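Local coordinates for Glyco_hydro_cc domain-containing protein (PDB 6UBC) that binds oligosaccharides, probably of the beta-1,3-glucan type, through a domain of glycoside hydrolase family 128, at residues G217-Y222 against T438-Y443; Y197-I202 against V406-Y411; W243-V248 against A291-S296. All coordinates share one frame; numbering follows the deposited sequence.

Interaction 1: G217-Y222 against T438-Y443; sequences GHIGWY and TAISQY
His218 and Ile219, in the loop leading into the second strand of the (beta/alpha)8 barrel (221-223), lie against Ile440 and Ser441 near the end of the last barrel helix, 431-441. The two segments are 216 residues apart in sequence, and 168 Å² of surface is buried where they meet.

Take the apolar part first. CG1 of Ile440 sits between the backbone N and the carbonyl carbon (chi1 65°), and an extended second torsion carries CD1 out toward the loop. That methyl lies 3.8 Å from CG2 of Ile219, and the same CD1 comes within 3.4 Å of His218 O, so one branch end touches a methyl and a backbone carbonyl at once. Around this pair, Ile440 also packs on Tyr409 of strand 406-411, while Ile219 leans on Leu212 of helix 212-215.

The polar part is a hydroxyl over a ring. OG of Ser441 stands above one face of the His218 imidazole, displaced toward the rim, with ND1 the nearest ring atom at 3.0 Å. Both groups bond elsewhere: ND1 of His218 pairs with His444 O, and OG of Ser441 with Leu437 O one helical turn back. Because a carbonyl can only accept, ND1 should be the protonated ring nitrogen. The loop is thus tied through His218 to the very C-terminus of the chain.

The third element is a water lodged between the two backbones. It donates to His218 O at 2.9 Å and to Ile440 O at 2.8 Å, which uses both of its hydrogens and bridges carbonyls that could not bond to each other. Ile440 O also accepts a hydrogen bond from the backbone N of Tyr443, 3.1 Å away.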
loop_
_atom_site.group_PDB
_atom_site.type_symbol
_atom_site.label_atom_id
_atom_site.label_comp_id
_atom_site.label_asym_id
_atom_site.label_seq_id
_atom_site.Cartn_x
_atom_site.Cartn_y
_atom_site.Cartn_z
ATOM N N GLY A 217 -14.659 -11.345 -3.787
ATOM C CA GLY A 217 -15.334 -11.306 -5.084
ATOM C C GLY A 217 -15.234 -9.919 -5.716
ATOM O O GLY A 217 -15.616 -9.776 -6.862
ATOM N N HIS A 218 -14.790 -8.875 -5.040
ATOM C CA HIS A 218 -14.750 -7.511 -5.653
ATOM C C HIS A 218 -13.341 -6.901 -5.543
ATOM O O HIS A 218 -13.226 -5.725 -5.753
ATOM C CB HIS A 218 -15.791 -6.583 -5.022
ATOM C CG HIS A 218 -17.184 -7.082 -5.059
ATOM N ND1 HIS A 218 -17.983 -6.912 -6.176
ATOM C CD2 HIS A 218 -17.921 -7.681 -4.084
ATOM C CE1 HIS A 218 -19.175 -7.435 -5.899
ATOM N NE2 HIS A 218 -19.145 -7.940 -4.592
ATOM N N ILE A 219 -12.332 -7.702 -5.177
ATOM C CA ILE A 219 -10.951 -7.206 -4.968
ATOM C C ILE A 219 -9.991 -8.111 -5.717
ATOM O O ILE A 219 -10.329 -9.350 -5.886
ATOM C CB ILE A 219 -10.616 -7.197 -3.475
ATOM C CG1 ILE A 219 -10.940 -8.523 -2.776
ATOM C CG2 ILE A 219 -11.275 -6.022 -2.814
ATOM C CD1 ILE A 219 -10.099 -8.665 -1.489
ATOM N N GLY A 220 -8.875 -7.550 -6.199
ATOM C CA GLY A 220 -7.833 -8.326 -6.875
ATOM C C GLY A 220 -6.778 -8.909 -5.949
ATOM O O GLY A 220 -6.072 -9.859 -6.367
ATOM N N TRP A 221 -6.642 -8.351 -4.736
ATOM C CA TRP A 221 -5.438 -8.546 -3.915
ATOM C C TRP A 221 -5.673 -8.033 -2.513
ATOM O O TRP A 221 -6.658 -7.237 -2.289
ATOM C CB TRP A 221 -4.243 -7.837 -4.538
ATOM C CG TRP A 221 -4.340 -6.338 -4.612
ATOM C CD1 TRP A 221 -5.169 -5.623 -5.442
ATOM C CD2 TRP A 221 -3.734 -5.367 -3.751
ATOM N NE1 TRP A 221 -5.069 -4.281 -5.210
ATOM C CE2 TRP A 221 -4.139 -4.090 -4.208
ATOM C CE3 TRP A 221 -2.845 -5.442 -2.679
ATOM C CZ2 TRP A 221 -3.712 -2.916 -3.599
ATOM C CZ3 TRP A 221 -2.376 -4.268 -2.128
ATOM C CH2 TRP A 221 -2.806 -3.029 -2.590
ATOM N N TYR A 222 -4.791 -8.472 -1.625
ATOM C CA TYR A 222 -4.865 -8.092 -0.214
ATOM C C TYR A 222 -3.533 -8.315 0.467
ATOM O O TYR A 222 -2.707 -9.122 0.060
ATOM C CB TYR A 222 -5.948 -8.922 0.465
ATOM C CG TYR A 222 -5.798 -10.420 0.305
ATOM C CD1 TYR A 222 -6.392 -11.118 -0.738
ATOM C CD2 TYR A 222 -5.115 -11.145 1.248
ATOM C CE1 TYR A 222 -6.241 -12.489 -0.845
ATOM C CE2 TYR A 222 -4.941 -12.506 1.166
ATOM C CZ TYR A 222 -5.509 -13.198 0.099
ATOM O OH TYR A 222 -5.369 -14.561 0.004
ATOM N N THR A 438 -19.378 -0.673 -2.180
ATOM C CA THR A 438 -20.298 -0.251 -3.253
ATOM C C THR A 438 -19.535 0.403 -4.388
ATOM O O THR A 438 -19.810 0.074 -5.532
ATOM C CB THR A 438 -21.375 0.694 -2.722
ATOM O OG1 THR A 438 -22.109 -0.031 -1.735
ATOM C CG2 THR A 438 -22.279 1.134 -3.835
ATOM N N ALA A 439 -18.602 1.279 -4.081
ATOM C CA ALA A 439 -17.799 1.976 -5.109
ATOM C C ALA A 439 -16.984 0.947 -5.910
ATOM O O ALA A 439 -17.017 1.002 -7.157
ATOM C CB ALA A 439 -16.939 3.031 -4.465
ATOM N N ILE A 440 -16.286 -0.003 -5.292
ATOM C CA ILE A 440 -15.390 -0.869 -6.079
ATOM C C ILE A 440 -16.288 -1.866 -6.833
ATOM O O ILE A 440 -15.885 -2.309 -7.879
ATOM C CB ILE A 440 -14.352 -1.546 -5.197
ATOM C CG1 ILE A 440 -14.953 -2.532 -4.181
ATOM C CG2 ILE A 440 -13.497 -0.511 -4.486
ATOM C CD1 ILE A 440 -13.906 -3.314 -3.434
ATOM N N SER A 441 -17.507 -2.124 -6.359
ATOM C CA SER A 441 -18.424 -3.125 -6.965
ATOM C C SER A 441 -18.974 -2.598 -8.301
ATOM O O SER A 441 -19.425 -3.438 -9.144
ATOM C CB SER A 441 -19.557 -3.526 -5.988
ATOM O OG SER A 441 -18.982 -4.324 -4.943
ATOM N N GLN A 442 -18.908 -1.302 -8.549
ATOM C CA GLN A 442 -19.314 -0.744 -9.858
ATOM C C GLN A 442 -18.351 -1.216 -10.956
ATOM O O GLN A 442 -18.744 -1.192 -12.127
ATOM C CB GLN A 442 -19.204 0.764 -9.887
ATOM C CG GLN A 442 -20.093 1.445 -8.880
ATOM C CD GLN A 442 -19.686 2.896 -8.848
ATOM O OE1 GLN A 442 -18.615 3.311 -8.318
ATOM N NE2 GLN A 442 -20.517 3.667 -9.490
ATOM N N TYR A 443 -17.148 -1.625 -10.597
ATOM C CA TYR A 443 -16.060 -1.990 -11.560
ATOM C C TYR A 443 -15.921 -3.498 -11.692
ATOM O O TYR A 443 -15.739 -3.978 -12.804
ATOM C CB TYR A 443 -14.729 -1.321 -11.170
ATOM C CG TYR A 443 -14.832 0.180 -11.214
ATOM C CD1 TYR A 443 -14.634 0.877 -12.401
ATOM C CD2 TYR A 443 -15.244 0.909 -10.102
ATOM C CE1 TYR A 443 -14.853 2.244 -12.490
ATOM C CE2 TYR A 443 -15.427 2.276 -10.182
ATOM C CZ TYR A 443 -15.243 2.945 -11.370
ATOM O OH TYR A 443 -15.422 4.291 -11.443
HETATM O O HOH W 1 -13.488 -3.833 -7.921
#

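Interaction 2: Y197-I202 against V406-Y411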
loop_
_atom_site.group_PDB
_atom_site.type_symbol
_atom_site.label_atom_id
_atom_site.label_comp_id
_atom_site.label_asym_id
_atom_site.label_seq_id
_atom_site.Cartn_x
_atom_site.Cartn_y
_atom_site.Cartn_z
ATOM N N TYR A 197 0.396 -6.515 -13.169
ATOM C CA TYR A 197 0.604 -5.287 -12.362
ATOM C C TYR A 197 -0.732 -4.902 -11.714
ATOM O O TYR A 197 -0.694 -4.273 -10.656
ATOM C CB TYR A 197 1.212 -4.187 -13.214
ATOM C CG TYR A 197 2.713 -4.300 -13.357
ATOM C CD1 TYR A 197 3.405 -5.445 -12.992
ATOM C CD2 TYR A 197 3.443 -3.226 -13.803
ATOM C CE1 TYR A 197 4.794 -5.522 -13.119
ATOM C CE2 TYR A 197 4.813 -3.322 -14.009
ATOM C CZ TYR A 197 5.491 -4.454 -13.633
ATOM O OH TYR A 197 6.855 -4.523 -13.784
ATOM N N THR A 198 -1.864 -5.199 -12.353
ATOM C CA THR A 198 -3.194 -5.159 -11.715
ATOM C C THR A 198 -3.604 -6.581 -11.359
ATOM O O THR A 198 -3.985 -7.339 -12.257
ATOM C CB THR A 198 -4.200 -4.489 -12.635
ATOM O OG1 THR A 198 -3.787 -3.153 -12.879
ATOM C CG2 THR A 198 -5.592 -4.443 -12.032
ATOM N N PRO A 199 -3.486 -7.026 -10.088
ATOM C CA PRO A 199 -3.731 -8.435 -9.758
ATOM C C PRO A 199 -5.129 -8.897 -10.183
ATOM O O PRO A 199 -6.136 -8.235 -9.827
ATOM C CB PRO A 199 -3.562 -8.470 -8.252
ATOM C CG PRO A 199 -2.524 -7.345 -8.009
ATOM C CD PRO A 199 -2.998 -6.234 -8.931
ATOM N N ASN A 200 -5.165 -9.957 -10.982
ATOM C CA ASN A 200 -6.450 -10.597 -11.362
ATOM C C ASN A 200 -7.312 -9.603 -12.152
ATOM O O ASN A 200 -8.541 -9.810 -12.280
ATOM C CB ASN A 200 -7.150 -11.104 -10.124
ATOM C CG ASN A 200 -6.290 -12.130 -9.433
ATOM O OD1 ASN A 200 -6.009 -13.157 -10.025
ATOM N ND2 ASN A 200 -5.849 -11.882 -8.205
ATOM N N GLY A 201 -6.717 -8.548 -12.667
ATOM C CA GLY A 201 -7.436 -7.508 -13.430
ATOM C C GLY A 201 -8.421 -6.715 -12.599
ATOM O O GLY A 201 -9.341 -6.107 -13.164
ATOM N N ILE A 202 -8.194 -6.629 -11.280
ATOM C CA ILE A 202 -9.061 -5.827 -10.369
ATOM C C ILE A 202 -8.133 -4.885 -9.592
ATOM O O ILE A 202 -7.341 -5.380 -8.798
ATOM C CB ILE A 202 -9.867 -6.732 -9.419
ATOM C CG1 ILE A 202 -10.700 -7.787 -10.166
ATOM C CG2 ILE A 202 -10.752 -5.878 -8.500
ATOM C CD1 ILE A 202 -11.323 -8.800 -9.273
ATOM N N VAL A 406 -2.288 4.358 -12.123
ATOM C CA VAL A 406 -2.545 3.612 -10.845
ATOM C C VAL A 406 -2.955 2.195 -11.224
ATOM O O VAL A 406 -4.047 2.012 -11.818
ATOM C CB VAL A 406 -3.598 4.337 -10.009
ATOM C CG1 VAL A 406 -4.009 3.478 -8.804
ATOM C CG2 VAL A 406 -3.074 5.708 -9.569
ATOM N N GLN A 407 -2.141 1.209 -10.903
ATOM C CA GLN A 407 -2.479 -0.200 -11.281
ATOM C C GLN A 407 -3.161 -0.948 -10.135
ATOM O O GLN A 407 -3.678 -2.022 -10.373
ATOM C CB GLN A 407 -1.253 -1.014 -11.681
ATOM C CG GLN A 407 -0.425 -0.335 -12.715
ATOM C CD GLN A 407 -1.028 -0.696 -14.008
ATOM O OE1 GLN A 407 -0.924 -1.861 -14.422
ATOM N NE2 GLN A 407 -1.663 0.315 -14.590
ATOM N N ALA A 408 -3.164 -0.403 -8.916
ATOM C CA ALA A 408 -3.845 -1.039 -7.770
ATOM C C ALA A 408 -4.007 0.014 -6.662
ATOM O O ALA A 408 -3.142 0.924 -6.580
ATOM C CB ALA A 408 -3.046 -2.262 -7.302
ATOM N N TYR A 409 -5.008 -0.171 -5.801
ATOM C CA TYR A 409 -5.198 0.684 -4.611
ATOM C C TYR A 409 -5.898 -0.136 -3.534
ATOM O O TYR A 409 -6.638 -1.139 -3.795
ATOM C CB TYR A 409 -5.998 1.923 -5.003
ATOM C CG TYR A 409 -7.346 1.581 -5.589
ATOM C CD1 TYR A 409 -8.463 1.380 -4.778
ATOM C CD2 TYR A 409 -7.548 1.475 -6.958
ATOM C CE1 TYR A 409 -9.705 1.054 -5.290
ATOM C CE2 TYR A 409 -8.797 1.166 -7.489
ATOM C CZ TYR A 409 -9.889 0.946 -6.648
ATOM O OH TYR A 409 -11.138 0.667 -7.128
ATOM N N ALA A 410 -5.648 0.295 -2.299
ATOM C CA ALA A 410 -6.224 -0.333 -1.090
ATOM C C ALA A 410 -6.617 0.718 -0.067
ATOM O O ALA A 410 -5.770 1.542 0.392
ATOM C CB ALA A 410 -5.232 -1.315 -0.504
ATOM N N TYR A 411 -7.843 0.557 0.412
ATOM C CA TYR A 411 -8.369 1.258 1.595
ATOM C C TYR A 411 -7.486 1.005 2.815
ATOM O O TYR A 411 -7.196 -0.166 3.171
ATOM C CB TYR A 411 -9.790 0.800 1.782
ATOM C CG TYR A 411 -10.634 1.592 2.738
ATOM C CD1 TYR A 411 -10.467 1.465 4.120
ATOM C CD2 TYR A 411 -11.587 2.460 2.282
ATOM C CE1 TYR A 411 -11.293 2.145 4.992
ATOM C CE2 TYR A 411 -12.434 3.133 3.140
ATOM C CZ TYR A 411 -12.263 3.010 4.501
ATOM O OH TYR A 411 -13.103 3.669 5.342
#
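Thr198 and Gln407 meet with their side chains crossing at about a right angle. The hydroxyl does the work: OG1 of Thr198 donates to Gln407 O at 2.8 Å, arriving in the carbonyl plane on a lone pair, with a C=O...donor angle of 124°. Gln407 O also has a CA-H...O contact from Thr198 CA at 3.4 Å, so this one residue approaches the carbonyl through both side chain and backbone.

The Gln407 side chain bends at chi2 (-85°), and OE1 ends up on the loop side, 3.4 Å from CB of Tyr197, with the Thr198 hydroxyl close by. One residue further along, CD of Pro199 faces CB of Ala408 at 4.3 Å, a looser apolar touch.

The loop 197-202 thus runs past the beginning of the eighth barrel strand, 406-411, just before entering the first, 204-207. Strand 406-411 lies between 204-207 and 366-375, parallel to both. Pro199 and Ala408 each pack on Trp221 from strand 221-223 and on Trp367 from strand 366-375, while Tyr409 reaches out to Tyr436 on helix 431-441.

Interaction 3: W243-V248 against A291-S296; sequences WGAGTV and ASLWDS
Leu293 makes this contact alone from the helix side: 45 Å² of it is buried against the loop 243-248, out of 75 Å² in all. The residue sits on helix 287-298, which lies between strands 268-270 and 307-309 of the (beta/alpha)8 barrel. Its first side-chain bond points toward the loop that follows the third barrel strand, 237-241, and leads to helix 250-260. CG is anti to the backbone N (chi1 -178°), so the side chain reaches well out from the helix, and the branch CD2 does the touching.

Ala245 receives that methyl. CD2 of Leu293 lies 3.6 Å from CA of Ala245 and 4.1 Å from its CB, so the leucine rests more on the backbone of the alanine than on its methyl. The CA atoms of Ala245 and Leu293, 7.3 Å apart, are the nearest across the two segments.

Gly244 completes the seat through its carbonyl. Its O is 3.6 Å from CD2 of Leu293, which places the methyl beside the peptide link joining Gly244 to Ala245. The backbone is extended at Gly244, and beyond Ala245 the loop turns away toward helix 250-260, where Val248 N bonds to the carboxylate of Asp252. Leu293 also packs on Phe272 of a neighbouring loop, while Trp294 and Asp295 are engaged elsewhere, bonding to Thr334 and, through Asp295, to Ser333.

Chemically, then, one aliphatic branch is set against a patch of backbone and a single methyl. Contacts of this kind are van der Waals in nature and carry little directionality. More directional ties of the loop include the Val248 N bond to Asp252 and the cation-pi pairing of Trp243 with Arg255; the leucine adds a small, shape-dependent touch between loop and helix.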
loop_
_atom_site.group_PDB
_atom_site.type_symbol
_atom_site.label_atom_id
_atom_site.label_comp_id
_atom_site.label_asym_id
_atom_site.label_seq_id
_atom_site.Cartn_x
_atom_site.Cartn_y
_atom_site.Cartn_z
ATOM N N TRP A 243 7.804 -5.375 6.394
ATOM C CA TRP A 243 7.373 -4.112 7.033
ATOM C C TRP A 243 8.579 -3.233 7.385
ATOM O O TRP A 243 8.568 -1.987 7.110
ATOM C CB TRP A 243 6.552 -4.458 8.282
ATOM C CG TRP A 243 5.934 -3.312 9.014
ATOM C CD1 TRP A 243 4.694 -2.789 8.871
ATOM C CD2 TRP A 243 6.581 -2.512 10.027
ATOM N NE1 TRP A 243 4.489 -1.766 9.761
ATOM C CE2 TRP A 243 5.634 -1.565 10.474
ATOM C CE3 TRP A 243 7.836 -2.554 10.629
ATOM C CZ2 TRP A 243 5.901 -0.669 11.494
ATOM C CZ3 TRP A 243 8.099 -1.659 11.653
ATOM C CH2 TRP A 243 7.147 -0.723 12.049
ATOM N N GLY A 244 9.616 -3.858 7.915
ATOM C CA GLY A 244 10.762 -3.108 8.428
ATOM C C GLY A 244 12.010 -3.946 8.632
ATOM O O GLY A 244 12.199 -4.995 7.977
ATOM N N ALA A 245 12.908 -3.337 9.395
ATOM C CA ALA A 245 14.308 -3.767 9.578
ATOM C C ALA A 245 14.350 -4.698 10.790
ATOM O O ALA A 245 15.390 -5.293 11.034
ATOM C CB ALA A 245 15.208 -2.559 9.756
ATOM N N GLY A 246 13.249 -4.782 11.527
ATOM C CA GLY A 246 13.111 -5.796 12.599
ATOM C C GLY A 246 13.540 -5.297 13.979
ATOM O O GLY A 246 13.845 -6.178 14.788
ATOM N N THR A 247 13.440 -4.010 14.323
ATOM C CA THR A 247 13.855 -3.505 15.671
ATOM C C THR A 247 12.928 -2.478 16.320
ATOM O O THR A 247 13.238 -2.082 17.439
ATOM C CB THR A 247 15.253 -2.907 15.527
ATOM O OG1 THR A 247 15.202 -1.836 14.583
ATOM C CG2 THR A 247 16.234 -3.970 15.083
ATOM N N VAL A 248 11.820 -2.085 15.716
ATOM C CA VAL A 248 10.892 -1.048 16.247
ATOM C C VAL A 248 10.107 -1.557 17.455
ATOM O O VAL A 248 9.761 -0.693 18.320
ATOM C CB VAL A 248 9.928 -0.528 15.177
ATOM C CG1 VAL A 248 8.780 0.301 15.771
ATOM C CG2 VAL A 248 10.728 0.277 14.160
ATOM N N ALA A 291 18.375 0.506 2.137
ATOM C CA ALA A 291 18.881 0.142 0.797
ATOM C C ALA A 291 19.527 -1.244 0.879
ATOM O O ALA A 291 19.226 -2.097 0.052
ATOM C CB ALA A 291 19.848 1.189 0.312
ATOM N N SER A 292 20.424 -1.433 1.852
ATOM C CA SER A 292 21.141 -2.708 2.060
ATOM C C SER A 292 20.125 -3.839 2.313
ATOM O O SER A 292 20.287 -4.902 1.699
ATOM C CB SER A 292 22.174 -2.616 3.152
ATOM O OG SER A 292 22.799 -3.908 3.212
ATOM N N LEU A 293 19.073 -3.626 3.120
ATOM C CA LEU A 293 18.077 -4.686 3.441
ATOM C C LEU A 293 17.261 -5.031 2.187
ATOM O O LEU A 293 17.015 -6.201 1.934
ATOM C CB LEU A 293 17.190 -4.209 4.587
ATOM C CG LEU A 293 16.149 -5.215 5.058
ATOM C CD1 LEU A 293 16.826 -6.493 5.491
ATOM C CD2 LEU A 293 15.348 -4.616 6.237
ATOM N N TRP A 294 16.829 -3.995 1.458
ATOM C CA TRP A 294 16.113 -4.145 0.186
ATOM C C TRP A 294 16.935 -5.061 -0.736
ATOM O O TRP A 294 16.423 -6.091 -1.196
ATOM C CB TRP A 294 15.893 -2.753 -0.412
ATOM C CG TRP A 294 15.302 -2.852 -1.782
ATOM C CD1 TRP A 294 16.019 -2.979 -2.923
ATOM C CD2 TRP A 294 13.912 -2.805 -2.170
ATOM N NE1 TRP A 294 15.169 -3.032 -3.990
ATOM C CE2 TRP A 294 13.876 -2.938 -3.567
ATOM C CE3 TRP A 294 12.690 -2.638 -1.487
ATOM C CZ2 TRP A 294 12.689 -2.941 -4.291
ATOM C CZ3 TRP A 294 11.506 -2.653 -2.190
ATOM C CH2 TRP A 294 11.510 -2.788 -3.586
ATOM N N ASP A 295 18.199 -4.738 -0.914
ATOM C CA ASP A 295 19.071 -5.440 -1.865
ATOM C C ASP A 295 19.321 -6.876 -1.395
ATOM O O ASP A 295 19.213 -7.774 -2.235
ATOM C CB ASP A 295 20.383 -4.707 -2.127
ATOM C CG ASP A 295 20.195 -3.617 -3.178
ATOM O OD1 ASP A 295 19.331 -3.812 -4.077
ATOM O OD2 ASP A 295 20.865 -2.604 -3.056
ATOM N N SER A 296 19.500 -7.098 -0.101
ATOM C CA SER A 296 19.896 -8.425 0.412
ATOM C C SER A 296 18.712 -9.347 0.574
ATOM O O SER A 296 18.911 -10.549 0.461
ATOM C CB SER A 296 20.615 -8.293 1.709
ATOM O OG SER A 296 19.726 -7.933 2.751
#

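In the fold
Interactions 1 and 2 are neighbours, their centres 10 Å apart, and both reach the barrel sheet around strands 221-223 and 406-411. They touch directly, notably where Asn200 ND2 meets Gly220 O at 2.7 Å, a probable hydrogen bond. Along the chain their segments alternate: 197-202, 217-222, 406-411, 438-443. Together they join the start of the barrel to its final strand and helix, bringing the two ends of the (beta/alpha)8 fold together. Interaction 3 falls between, within the long chain excursion that both span, and lies across the centre of the chain, about 32 Å from interaction 1 and 25 Å from interaction 2, centre to centre. It joins a loop and helix further round the barrel.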